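Synaptic vesicle membrane protein VAT-1 homolog-like (Homo sapiens, PDB 4A27) is probably an oxidoreductase of the quinone oxidoreductase subfamily within the zinc-containing alcohol dehydrogenase family, and may bind zinc. Local coordinates at the interface of chains A and B. Residues are numbered along the deposited sequence; one frame, centred on the assembly and turned at random. Chains: chain A/B, Synaptic vesicle membrane protein VAT-1 homolog-like.

Contact 1: the interface of chains A and B. Residues chain A 278, 282-283, 287, 289, 292; chain B 230-231, 271-272.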
loop_
_atom_site.group_PDB
_atom_site.type_symbol
_atom_site.label_atom_id
_atom_site.label_comp_id
_atom_site.label_asym_id
_atom_site.label_seq_id
_atom_site.Cartn_x
_atom_site.Cartn_y
_atom_site.Cartn_z
ATOM N N PHE A 278 -3.542 4.129 -9.894
ATOM C CA PHE A 278 -3.554 5.535 -9.561
ATOM C C PHE A 278 -3.897 6.452 -10.761
ATOM O O PHE A 278 -3.268 6.353 -11.810
ATOM C CB PHE A 278 -2.242 5.965 -8.969
ATOM C CG PHE A 278 -2.241 7.402 -8.536
ATOM C CD1 PHE A 278 -3.045 7.815 -7.469
ATOM C CD2 PHE A 278 -1.522 8.354 -9.240
ATOM C CE1 PHE A 278 -3.075 9.166 -7.079
ATOM C CE2 PHE A 278 -1.543 9.695 -8.853
ATOM C CZ PHE A 278 -2.328 10.105 -7.772
ATOM N N ASN A 282 -8.904 11.676 -11.752
ATOM C CA ASN A 282 -10.066 11.160 -11.022
ATOM C C ASN A 282 -10.079 11.540 -9.567
ATOM O O ASN A 282 -11.144 11.851 -9.028
ATOM C CB ASN A 282 -10.146 9.651 -11.101
ATOM C CG ASN A 282 -10.556 9.169 -12.456
ATOM O OD1 ASN A 282 -10.877 9.966 -13.348
ATOM N ND2 ASN A 282 -10.514 7.858 -12.641
ATOM N N LEU A 283 -8.907 11.524 -8.938
ATOM C CA LEU A 283 -8.773 11.922 -7.545
ATOM C C LEU A 283 -9.198 13.368 -7.372
ATOM O O LEU A 283 -9.875 13.701 -6.397
ATOM C CB LEU A 283 -7.322 11.741 -7.064
ATOM C CG LEU A 283 -7.013 11.679 -5.573
ATOM C CD1 LEU A 283 -7.829 10.574 -4.873
ATOM C CD2 LEU A 283 -5.500 11.434 -5.346
ATOM N N GLN A 287 -13.380 12.343 -7.237
ATOM C CA GLN A 287 -13.361 11.804 -5.892
ATOM C C GLN A 287 -13.158 12.851 -4.805
ATOM O O GLN A 287 -13.194 12.521 -3.631
ATOM C CB GLN A 287 -12.297 10.723 -5.795
ATOM C CG GLN A 287 -12.648 9.481 -6.593
ATOM C CD GLN A 287 -11.418 8.686 -7.011
ATOM O OE1 GLN A 287 -10.328 8.903 -6.493
ATOM N NE2 GLN A 287 -11.586 7.784 -7.987
ATOM N N ARG A 289 -10.599 14.949 -3.737
ATOM C CA ARG A 289 -9.454 15.008 -2.813
ATOM C C ARG A 289 -8.523 16.191 -3.034
ATOM O O ARG A 289 -7.311 16.116 -2.800
ATOM C CB ARG A 289 -8.709 13.670 -2.774
ATOM C CG ARG A 289 -9.591 12.489 -2.370
ATOM C CD ARG A 289 -10.040 12.498 -0.908
ATOM N NE ARG A 289 -11.364 11.888 -0.802
ATOM C CZ ARG A 289 -11.917 11.407 0.306
ATOM N NH1 ARG A 289 -11.288 11.420 1.476
ATOM N NH2 ARG A 289 -13.131 10.888 0.231
ATOM N N LEU A 292 -6.171 17.041 0.090
ATOM C CA LEU A 292 -4.985 16.193 0.125
ATOM C C LEU A 292 -3.931 16.667 -0.872
ATOM O O LEU A 292 -2.741 16.803 -0.524
ATOM C CB LEU A 292 -5.375 14.745 -0.199
ATOM C CG LEU A 292 -4.175 13.796 -0.322
ATOM C CD1 LEU A 292 -3.391 13.727 1.013
ATOM C CD2 LEU A 292 -4.658 12.449 -0.773
ATOM N N PRO B 230 -11.235 6.754 -1.493
ATOM C CA PRO B 230 -10.083 6.878 -2.418
ATOM C C PRO B 230 -8.738 6.729 -1.675
ATOM O O PRO B 230 -8.604 7.207 -0.539
ATOM C CB PRO B 230 -10.217 8.304 -2.971
ATOM C CG PRO B 230 -11.646 8.682 -2.734
ATOM C CD PRO B 230 -12.095 7.950 -1.513
ATOM N N LEU B 231 -7.790 6.070 -2.342
ATOM C CA LEU B 231 -6.503 5.668 -1.812
ATOM C C LEU B 231 -6.635 4.613 -0.726
ATOM O O LEU B 231 -5.684 4.346 -0.047
ATOM C CB LEU B 231 -5.696 6.863 -1.310
ATOM C CG LEU B 231 -5.488 7.923 -2.404
ATOM C CD1 LEU B 231 -4.760 9.126 -1.816
ATOM C CD2 LEU B 231 -4.687 7.331 -3.529
ATOM N N GLU B 271 -10.603 3.839 -9.774
ATOM C CA GLU B 271 -11.110 4.147 -8.440
ATOM C C GLU B 271 -10.029 4.511 -7.412
ATOM O O GLU B 271 -10.348 4.793 -6.265
ATOM C CB GLU B 271 -11.968 2.988 -7.945
ATOM C CG GLU B 271 -13.158 2.734 -8.881
ATOM C CD GLU B 271 -14.079 1.650 -8.353
ATOM O OE1 GLU B 271 -14.221 1.603 -7.117
ATOM O OE2 GLU B 271 -14.657 0.865 -9.151
ATOM N N ASN B 272 -8.769 4.493 -7.818
ATOM C CA ASN B 272 -7.659 4.813 -6.907
ATOM C C ASN B 272 -7.622 3.970 -5.652
ATOM O O ASN B 272 -7.560 4.487 -4.519
ATOM C CB ASN B 272 -7.691 6.279 -6.551
ATOM C CG ASN B 272 -7.197 7.131 -7.674
ATOM O OD1 ASN B 272 -6.097 6.922 -8.171
ATOM N ND2 ASN B 272 -8.013 8.083 -8.103
#

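Contact 2: the interface of chains A and B. Residues chain A 230-231; chain B 132, 137, 278, 283, 292.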
loop_
_atom_site.group_PDB
_atom_site.type_symbol
_atom_site.label_atom_id
_atom_site.label_comp_id
_atom_site.label_asym_id
_atom_site.label_seq_id
_atom_site.Cartn_x
_atom_site.Cartn_y
_atom_site.Cartn_z
ATOM N N PRO A 230 8.767 -9.537 -1.221
ATOM C CA PRO A 230 7.641 -9.676 -0.326
ATOM C C PRO A 230 7.267 -8.334 0.305
ATOM O O PRO A 230 8.153 -7.545 0.655
ATOM C CB PRO A 230 8.160 -10.650 0.774
ATOM C CG PRO A 230 9.304 -11.361 0.152
ATOM C CD PRO A 230 9.902 -10.400 -0.837
ATOM N N LEU A 231 5.966 -8.114 0.454
ATOM C CA LEU A 231 5.364 -6.846 0.880
ATOM C C LEU A 231 5.572 -5.716 -0.122
ATOM O O LEU A 231 5.320 -4.602 0.190
ATOM C CB LEU A 231 5.865 -6.407 2.263
ATOM C CG LEU A 231 5.590 -7.488 3.328
ATOM C CD1 LEU A 231 6.096 -7.073 4.706
ATOM C CD2 LEU A 231 4.084 -7.790 3.343
ATOM N N VAL B 132 1.479 -5.963 11.014
ATOM C CA VAL B 132 2.005 -5.918 9.695
ATOM C C VAL B 132 0.966 -5.397 8.719
ATOM O O VAL B 132 1.301 -4.585 7.826
ATOM C CB VAL B 132 2.578 -7.273 9.228
ATOM C CG1 VAL B 132 2.991 -7.196 7.788
ATOM C CG2 VAL B 132 3.747 -7.689 10.109
ATOM N N VAL B 137 1.563 -3.072 5.337
ATOM C CA VAL B 137 0.785 -3.166 4.113
ATOM C C VAL B 137 0.033 -1.843 3.923
ATOM O O VAL B 137 0.350 -1.084 3.033
ATOM C CB VAL B 137 -0.121 -4.413 4.135
ATOM C CG1 VAL B 137 -0.925 -4.559 2.834
ATOM C CG2 VAL B 137 0.720 -5.635 4.348
ATOM N N PHE B 278 -2.118 -11.130 2.496
ATOM C CA PHE B 278 -1.162 -11.320 3.550
ATOM C C PHE B 278 -1.235 -12.710 4.213
ATOM O O PHE B 278 -2.281 -13.108 4.683
ATOM C CB PHE B 278 -1.296 -10.241 4.606
ATOM C CG PHE B 278 -0.242 -10.343 5.679
ATOM C CD1 PHE B 278 1.096 -10.118 5.378
ATOM C CD2 PHE B 278 -0.573 -10.715 6.970
ATOM C CE1 PHE B 278 2.082 -10.232 6.367
ATOM C CE2 PHE B 278 0.419 -10.846 7.959
ATOM C CZ PHE B 278 1.751 -10.624 7.650
ATOM N N LEU B 283 5.427 -15.571 4.780
ATOM C CA LEU B 283 6.438 -14.520 4.939
ATOM C C LEU B 283 7.589 -15.064 5.751
ATOM O O LEU B 283 8.759 -14.770 5.464
ATOM C CB LEU B 283 5.825 -13.293 5.665
ATOM C CG LEU B 283 6.580 -11.949 5.650
ATOM C CD1 LEU B 283 6.708 -11.447 4.220
ATOM C CD2 LEU B 283 5.890 -10.893 6.494
ATOM N N LEU B 292 12.619 -8.638 9.433
ATOM C CA LEU B 292 11.497 -7.734 9.514
ATOM C C LEU B 292 10.538 -8.063 10.682
ATOM O O LEU B 292 10.186 -7.190 11.494
ATOM C CB LEU B 292 10.695 -7.777 8.205
ATOM C CG LEU B 292 9.424 -6.931 8.181
ATOM C CD1 LEU B 292 9.831 -5.438 8.266
ATOM C CD2 LEU B 292 8.616 -7.182 6.944
#

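Contact 1: the interface of chains A and B
The loop between helices 280-285 and 290-305 of one subunit meets two turns of the other: B:Pro230 and B:Leu231 just before strand 232-237, and B:Asn272 where helix 265-271 ends. A:Gln287 of that loop and B:Asn272 are the polar pair of this patch of the A-B interface. The side-chain nitrogen ND2 of B:Asn272 donates to the amide oxygen OE1 of A:Gln287 at 2.9 Å, with 162° at the hydrogen. The acceptor lies close to the plane of the asparagine amide, while the donor meets the glutamine carbonyl from a little out of its plane; the two amides stand nearly perpendicular, 86° apart. Glutamine suits this place because its extended chain (chi2 155°) carries the carbonyl across to the partner while its methylenes run antiparallel alongside B:Pro230. Asparagine suits the helix end, tolerating the positive phi its backbone adopts. The other branch of the B:Asn272 amide turns to A:Phe278, where OD1 lies above the ring plane but beyond the ring, off its CD1 corner, 3.3 Å from CD1.

B:Pro230 is the rigid apolar wedge, its ring touched on several sides. CB meets CD1 of A:Leu283 at 3.8 Å, and CG packs on CB of A:Gln287 at 3.7 Å. The CG-CD edge of the steeply turned proline ring points at one face of the A:Arg289 guanidinium, CD lying 3.6 Å from NH2. Arginine suits the place by offering a broad planar surface to that edge. A weak bond at 3.4 Å from NE of A:Arg289 to the backbone O of A:Gln287 may help to hold the bent arginine chain over the proline. Beside it two leucines meet tip to tip, snugly, with CD2 of A:Leu292 3.5 Å from CD1 of B:Leu231.

Contact 2: the interface of chains A and B
The phenyl ring of B:Phe278 is the flat group beside A:Leu231, which reaches into chain B. The leucine does not stack on it: its CD2 methyl comes in beyond the rim and slightly above the plane, 4.3 Å from CD1 of B:Phe278. The valines B:Val132 and B:Val137 of helix 124-137 lie toward that same face, whereas CD2 of B:Leu283 sits off the CE1 corner at 3.9 Å. At the puckered ring of A:Pro230, the CB corner meets CD1 of B:Leu283 at 3.8 Å.

A:Leu231 forks between two neighbours. Its CD1 runs tip to tip into CD2 of B:Leu292, a tight 3.4 Å, while the side chain crosses that of B:Val137 at about a right angle, CD2 lying a loose 4.1 Å from CG2. With CG anti to the carbonyl carbon and beside the backbone N (chi1 -57°), the branch reaches both; B:Leu292 meets it with CG anti to the backbone N (chi1 176°). The leucine side chain suits this turn, long enough to reach the partner and branched enough to touch both sides, although the backbone has a positive phi uncommon for leucine. The shorter valines line the receiving helix, and the neighbouring proline stiffens the turn.

No polar atoms bond across here. The patch is an apolar packing site for one leucine, and probably helps to hold the two subunits together.

Contact 1 and contact 2 lie about 24 Å apart, by the centres of their C-alpha atoms, in one two-fold symmetric interface. They overlap in kind: residues 230 and 231 of one chain pack against residues 283 and 292 of the other and lie near 278, with the chains exchanged. To this core contact 1 adds the polar pair and the arginine, whereas contact 2 adds helix 124-137. Each symmetry-related half would thus contain both features, so that shape-matched apolar packing and an amide-to-amide hydrogen bond occur twice. This is consistent with a dimer, though the structure alone does not show that it forms in the cell.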